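Local coordinates for PppA (PDB 6JKV), which probably acts as a manganese-dependent serine/threonine phosphatase of the PP2C family and is a key regulatory component of the type VI secretion system of Pseudomonas aeruginosa, at residues G55-G69 with R114-A128. Sequence-based numbering, arbitrary orientation.
Sequences GLWVVADGMGGHAAG and RGVSVMGSTLVLLAA
Asp-61 and Thr-122 meet where the antiparallel strands 56-63 and 120-129, neighbours in one sheet of the PP2C fold, pass the manganese site, and here a side-chain hydroxyl joins the strand pairing. Thr-122 OG1 sits between its own backbone N and carbonyl carbon (chi1 80°), which brings it across to Asp-61 N at 3.0 Å; the hydroxyl is also hydrogen-bonded to Ser-141. The return bond, Thr-122 N to Asp-61 O at 2.8 Å, reaches that oxygen from above its carbonyl plane. Ser-121 OG turns back to donate to Thr-122 O, on a lone pair in the carbonyl plane.

Regular pairing resumes on both sides of this irregularity. Val-59 and Val-124 form a nearly straight reciprocal pair, and Met-63 N binds Gly-120 O at 2.9 Å. On the face bearing Trp-57, the indole, with CG beside the backbone N (chi1 -55°), turns its CE3 edge to Leu-126 O, 3.1 Å away, with Leu-126 CD2 3.9 Å from CE3, while Ala-128 CB abuts the ring edge in plane, 3.7 Å from CZ3. The other face carries Leu-56, Val-58 and Leu-125, with Val-58 CG2 alongside Leu-125 CB; helix 89-114 covers Leu-56 and Leu-125.

In the loop after strand 56-63, Ala-67 O receives Arg-114 from the end of helix 89-114, NH1 donating at 2.7 Å with the oxygen close to the guanidinium plane. Met-119 CE rests over one guanidinium face, toward its rim, and Arg-114 NE forms a salt bridge with Glu-110. A water bridges Gly-64 O and Val-118 O, donating to both.

Asp-61 OD1 and Gly-62 O bind one manganese, and Asp-61 OD2 binds the other together with Asp-214 and Asp-252. The paired bonds with Thr-122 thus hold the main-chain N and O of Asp-61, whose carboxylate bridges the two metals, making Thr-122 a second-shell residue, consistent with a pre-positioned dinuclear centre.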
loop_
_atom_site.group_PDB
_atom_site.type_symbol
_atom_site.label_atom_id
_atom_site.label_comp_id
_atom_site.label_asym_id
_atom_site.label_seq_id
_atom_site.Cartn_x
_atom_site.Cartn_y
_atom_site.Cartn_z
ATOM N N GLY A 55 8.004 -6.204 -11.523
ATOM C CA GLY A 55 6.550 -5.973 -11.617
ATOM C C GLY A 55 5.907 -5.898 -10.243
ATOM O O GLY A 55 4.820 -6.433 -10.093
ATOM N N LEU A 56 6.566 -5.256 -9.278
ATOM C CA LEU A 56 6.127 -5.246 -7.862
ATOM C C LEU A 56 6.118 -3.819 -7.333
ATOM O O LEU A 56 7.116 -3.097 -7.527
ATOM C CB LEU A 56 7.062 -6.101 -7.006
ATOM C CG LEU A 56 6.579 -6.325 -5.573
ATOM C CD1 LEU A 56 5.217 -6.999 -5.558
ATOM C CD2 LEU A 56 7.585 -7.165 -4.801
ATOM N N TRP A 57 5.022 -3.446 -6.680
ATOM C CA TRP A 57 4.865 -2.124 -6.028
ATOM C C TRP A 57 4.179 -2.329 -4.686
ATOM O O TRP A 57 3.148 -3.005 -4.647
ATOM C CB TRP A 57 4.095 -1.169 -6.936
ATOM C CG TRP A 57 4.733 -1.063 -8.283
ATOM C CD1 TRP A 57 5.751 -0.234 -8.644
ATOM C CD2 TRP A 57 4.416 -1.842 -9.446
ATOM N NE1 TRP A 57 6.083 -0.435 -9.956
ATOM C CE2 TRP A 57 5.270 -1.409 -10.476
ATOM C CE3 TRP A 57 3.487 -2.848 -9.718
ATOM C CZ2 TRP A 57 5.219 -1.947 -11.761
ATOM C CZ3 TRP A 57 3.436 -3.380 -10.989
ATOM C CH2 TRP A 57 4.295 -2.940 -11.991
ATOM N N VAL A 58 4.763 -1.775 -3.632
ATOM C CA VAL A 58 4.333 -2.050 -2.241
ATOM C C VAL A 58 4.272 -0.721 -1.498
ATOM O O VAL A 58 5.182 0.103 -1.675
ATOM C CB VAL A 58 5.278 -3.050 -1.549
ATOM C CG1 VAL A 58 4.891 -3.256 -0.093
ATOM C CG2 VAL A 58 5.330 -4.384 -2.286
ATOM N N VAL A 59 3.225 -0.542 -0.699
ATOM C CA VAL A 59 3.168 0.485 0.371
ATOM C C VAL A 59 2.781 -0.212 1.678
ATOM O O VAL A 59 1.840 -1.015 1.665
ATOM C CB VAL A 59 2.195 1.613 0.009
ATOM C CG1 VAL A 59 1.986 2.559 1.183
ATOM C CG2 VAL A 59 2.659 2.371 -1.227
ATOM N N ALA A 60 3.498 0.088 2.761
ATOM C CA ALA A 60 3.267 -0.501 4.098
ATOM C C ALA A 60 3.217 0.608 5.150
ATOM O O ALA A 60 4.186 1.367 5.256
ATOM C CB ALA A 60 4.345 -1.515 4.404
ATOM N N ASP A 61 2.115 0.686 5.892
ATOM C CA ASP A 61 1.923 1.684 6.970
ATOM C C ASP A 61 2.255 1.019 8.308
ATOM O O ASP A 61 1.430 0.239 8.810
ATOM C CB ASP A 61 0.503 2.251 6.959
ATOM C CG ASP A 61 0.298 3.349 7.989
ATOM O OD1 ASP A 61 1.159 3.482 8.884
ATOM O OD2 ASP A 61 -0.727 4.052 7.903
ATOM N N GLY A 62 3.431 1.319 8.854
ATOM C CA GLY A 62 3.885 0.770 10.140
ATOM C C GLY A 62 3.182 1.438 11.301
ATOM O O GLY A 62 2.851 2.631 11.197
ATOM N N MET A 63 2.959 0.688 12.378
ATOM C CA MET A 63 2.385 1.214 13.636
ATOM C C MET A 63 3.236 0.734 14.810
ATOM O O MET A 63 3.718 -0.413 14.772
ATOM C CB MET A 63 0.941 0.745 13.816
ATOM C CG MET A 63 0.772 -0.757 13.718
ATOM S SD MET A 63 -0.827 -1.314 14.319
ATOM C CE MET A 63 -1.706 -1.507 12.770
ATOM N N GLY A 64 3.407 1.589 15.817
ATOM C CA GLY A 64 4.089 1.223 17.069
ATOM C C GLY A 64 5.211 2.167 17.439
ATOM O O GLY A 64 5.843 1.935 18.491
ATOM N N GLY A 65 5.448 3.202 16.629
ATOM C CA GLY A 65 6.541 4.155 16.865
ATOM C C GLY A 65 7.865 3.633 16.341
ATOM O O GLY A 65 7.905 2.544 15.735
ATOM N N HIS A 66 8.926 4.397 16.572
ATOM C CA HIS A 66 10.291 4.078 16.090
ATOM C C HIS A 66 10.770 2.752 16.703
ATOM O O HIS A 66 10.512 2.501 17.906
ATOM C CB HIS A 66 11.249 5.237 16.406
ATOM C CG HIS A 66 12.691 4.848 16.375
ATOM N ND1 HIS A 66 13.368 4.612 15.183
ATOM C CD2 HIS A 66 13.565 4.593 17.373
ATOM C CE1 HIS A 66 14.612 4.253 15.457
ATOM N NE2 HIS A 66 14.753 4.231 16.795
ATOM N N ALA A 67 11.481 1.957 15.899
ATOM C CA ALA A 67 12.028 0.621 16.238
ATOM C C ALA A 67 10.914 -0.430 16.311
ATOM O O ALA A 67 11.228 -1.581 16.685
ATOM C CB ALA A 67 12.805 0.662 17.537
ATOM N N ALA A 68 9.669 -0.066 15.988
ATOM C CA ALA A 68 8.521 -1.000 16.009
ATOM C C ALA A 68 7.800 -0.959 14.660
ATOM O O ALA A 68 7.910 -1.936 13.905
ATOM C CB ALA A 68 7.598 -0.677 17.157
ATOM N N GLY A 69 7.087 0.127 14.366
ATOM C CA GLY A 69 6.307 0.246 13.122
ATOM C C GLY A 69 7.210 0.247 11.907
ATOM O O GLY A 69 6.947 -0.526 10.973
ATOM N N ARG A 114 9.725 -8.749 23.128
ATOM C CA ARG A 114 9.914 -7.393 23.700
ATOM C C ARG A 114 8.807 -7.088 24.719
ATOM O O ARG A 114 9.045 -6.275 25.628
ATOM C CB ARG A 114 9.975 -6.343 22.590
ATOM C CG ARG A 114 11.163 -6.498 21.651
ATOM C CD ARG A 114 11.346 -5.253 20.810
ATOM N NE ARG A 114 12.029 -5.504 19.548
ATOM C CZ ARG A 114 12.122 -4.629 18.546
ATOM N NH1 ARG A 114 11.563 -3.433 18.648
ATOM N NH2 ARG A 114 12.759 -4.964 17.435
ATOM N N GLY A 115 7.644 -7.727 24.589
ATOM C CA GLY A 115 6.491 -7.490 25.476
ATOM C C GLY A 115 5.750 -6.211 25.126
ATOM O O GLY A 115 5.017 -5.716 25.988
ATOM N N VAL A 116 5.922 -5.693 23.909
ATOM C CA VAL A 116 5.270 -4.426 23.475
ATOM C C VAL A 116 3.821 -4.741 23.093
ATOM O O VAL A 116 3.539 -5.875 22.658
ATOM C CB VAL A 116 6.014 -3.739 22.312
ATOM C CG1 VAL A 116 7.506 -3.633 22.582
ATOM C CG2 VAL A 116 5.742 -4.429 20.985
ATOM N N SER A 117 2.949 -3.742 23.218
ATOM C CA SER A 117 1.517 -3.841 22.846
ATOM C C SER A 117 1.336 -3.632 21.342
ATOM O O SER A 117 0.502 -4.337 20.759
ATOM C CB SER A 117 0.696 -2.867 23.640
ATOM O OG SER A 117 0.678 -3.228 25.014
ATOM N N VAL A 118 2.099 -2.723 20.736
ATOM C CA VAL A 118 1.922 -2.351 19.298
ATOM C C VAL A 118 3.216 -2.631 18.535
ATOM O O VAL A 118 4.250 -2.017 18.864
ATOM C CB VAL A 118 1.493 -0.882 19.129
ATOM C CG1 VAL A 118 1.057 -0.607 17.698
ATOM C CG2 VAL A 118 0.390 -0.504 20.102
ATOM N N MET A 119 3.140 -3.519 17.546
ATOM C CA MET A 119 4.242 -3.765 16.588
ATOM C C MET A 119 3.648 -4.430 15.346
ATOM O O MET A 119 3.361 -5.637 15.370
ATOM C CB MET A 119 5.335 -4.641 17.201
ATOM C CG MET A 119 6.508 -4.900 16.258
ATOM S SD MET A 119 7.844 -5.865 17.003
ATOM C CE MET A 119 8.469 -4.727 18.235
ATOM N N GLY A 120 3.425 -3.646 14.302
ATOM C CA GLY A 120 2.857 -4.183 13.065
ATOM C C GLY A 120 2.938 -3.194 11.931
ATOM O O GLY A 120 3.541 -2.115 12.082
ATOM N N SER A 121 2.334 -3.561 10.814
ATOM C CA SER A 121 2.270 -2.697 9.622
ATOM C C SER A 121 1.172 -3.205 8.704
ATOM O O SER A 121 1.019 -4.424 8.550
ATOM C CB SER A 121 3.595 -2.627 8.908
ATOM O OG SER A 121 3.466 -1.945 7.667
ATOM N N THR A 122 0.424 -2.276 8.129
ATOM C CA THR A 122 -0.498 -2.587 7.019
ATOM C C THR A 122 0.341 -2.956 5.795
ATOM O O THR A 122 1.579 -2.727 5.776
ATOM C CB THR A 122 -1.433 -1.413 6.724
ATOM O OG1 THR A 122 -0.662 -0.503 5.936
ATOM C CG2 THR A 122 -1.957 -0.755 7.985
ATOM N N LEU A 123 -0.316 -3.520 4.798
ATOM C CA LEU A 123 0.327 -3.778 3.501
ATOM C C LEU A 123 -0.690 -3.581 2.391
ATOM O O LEU A 123 -1.828 -4.001 2.563
ATOM C CB LEU A 123 0.890 -5.198 3.466
ATOM C CG LEU A 123 1.450 -5.581 2.101
ATOM C CD1 LEU A 123 2.879 -6.067 2.218
ATOM C CD2 LEU A 123 0.565 -6.602 1.412
ATOM N N VAL A 124 -0.253 -2.972 1.295
ATOM C CA VAL A 124 -0.959 -3.023 -0.010
ATOM C C VAL A 124 0.116 -3.197 -1.078
ATOM O O VAL A 124 1.099 -2.434 -1.072
ATOM C CB VAL A 124 -1.842 -1.781 -0.248
ATOM C CG1 VAL A 124 -1.065 -0.484 -0.150
ATOM C CG2 VAL A 124 -2.563 -1.864 -1.580
ATOM N N LEU A 125 -0.033 -4.206 -1.924
ATOM C CA LEU A 125 0.906 -4.435 -3.039
ATOM C C LEU A 125 0.096 -4.621 -4.317
ATOM O O LEU A 125 -1.092 -4.978 -4.244
ATOM C CB LEU A 125 1.853 -5.606 -2.738
ATOM C CG LEU A 125 1.301 -7.028 -2.818
ATOM C CD1 LEU A 125 1.413 -7.598 -4.225
ATOM C CD2 LEU A 125 2.040 -7.932 -1.838
ATOM N N LEU A 126 0.733 -4.292 -5.437
ATOM C CA LEU A 126 0.264 -4.640 -6.793
ATOM C C LEU A 126 1.414 -5.353 -7.501
ATOM O O LEU A 126 2.539 -4.839 -7.476
ATOM C CB LEU A 126 -0.168 -3.368 -7.525
ATOM C CG LEU A 126 -0.461 -3.527 -9.014
ATOM C CD1 LEU A 126 -1.830 -4.153 -9.218
ATOM C CD2 LEU A 126 -0.356 -2.191 -9.737
ATOM N N ALA A 127 1.140 -6.519 -8.072
ATOM C CA ALA A 127 2.094 -7.275 -8.903
ATOM C C ALA A 127 1.482 -7.429 -10.291
ATOM O O ALA A 127 0.288 -7.775 -10.372
ATOM C CB ALA A 127 2.392 -8.608 -8.278
ATOM N N ALA A 128 2.259 -7.149 -11.331
ATOM C CA ALA A 128 1.775 -7.125 -12.723
ATOM C C ALA A 128 2.670 -8.005 -13.587
ATOM O O ALA A 128 3.897 -8.015 -13.377
ATOM C CB ALA A 128 1.718 -5.709 -13.246
HETATM O O HOH W 1 5.351 0.097 20.231
#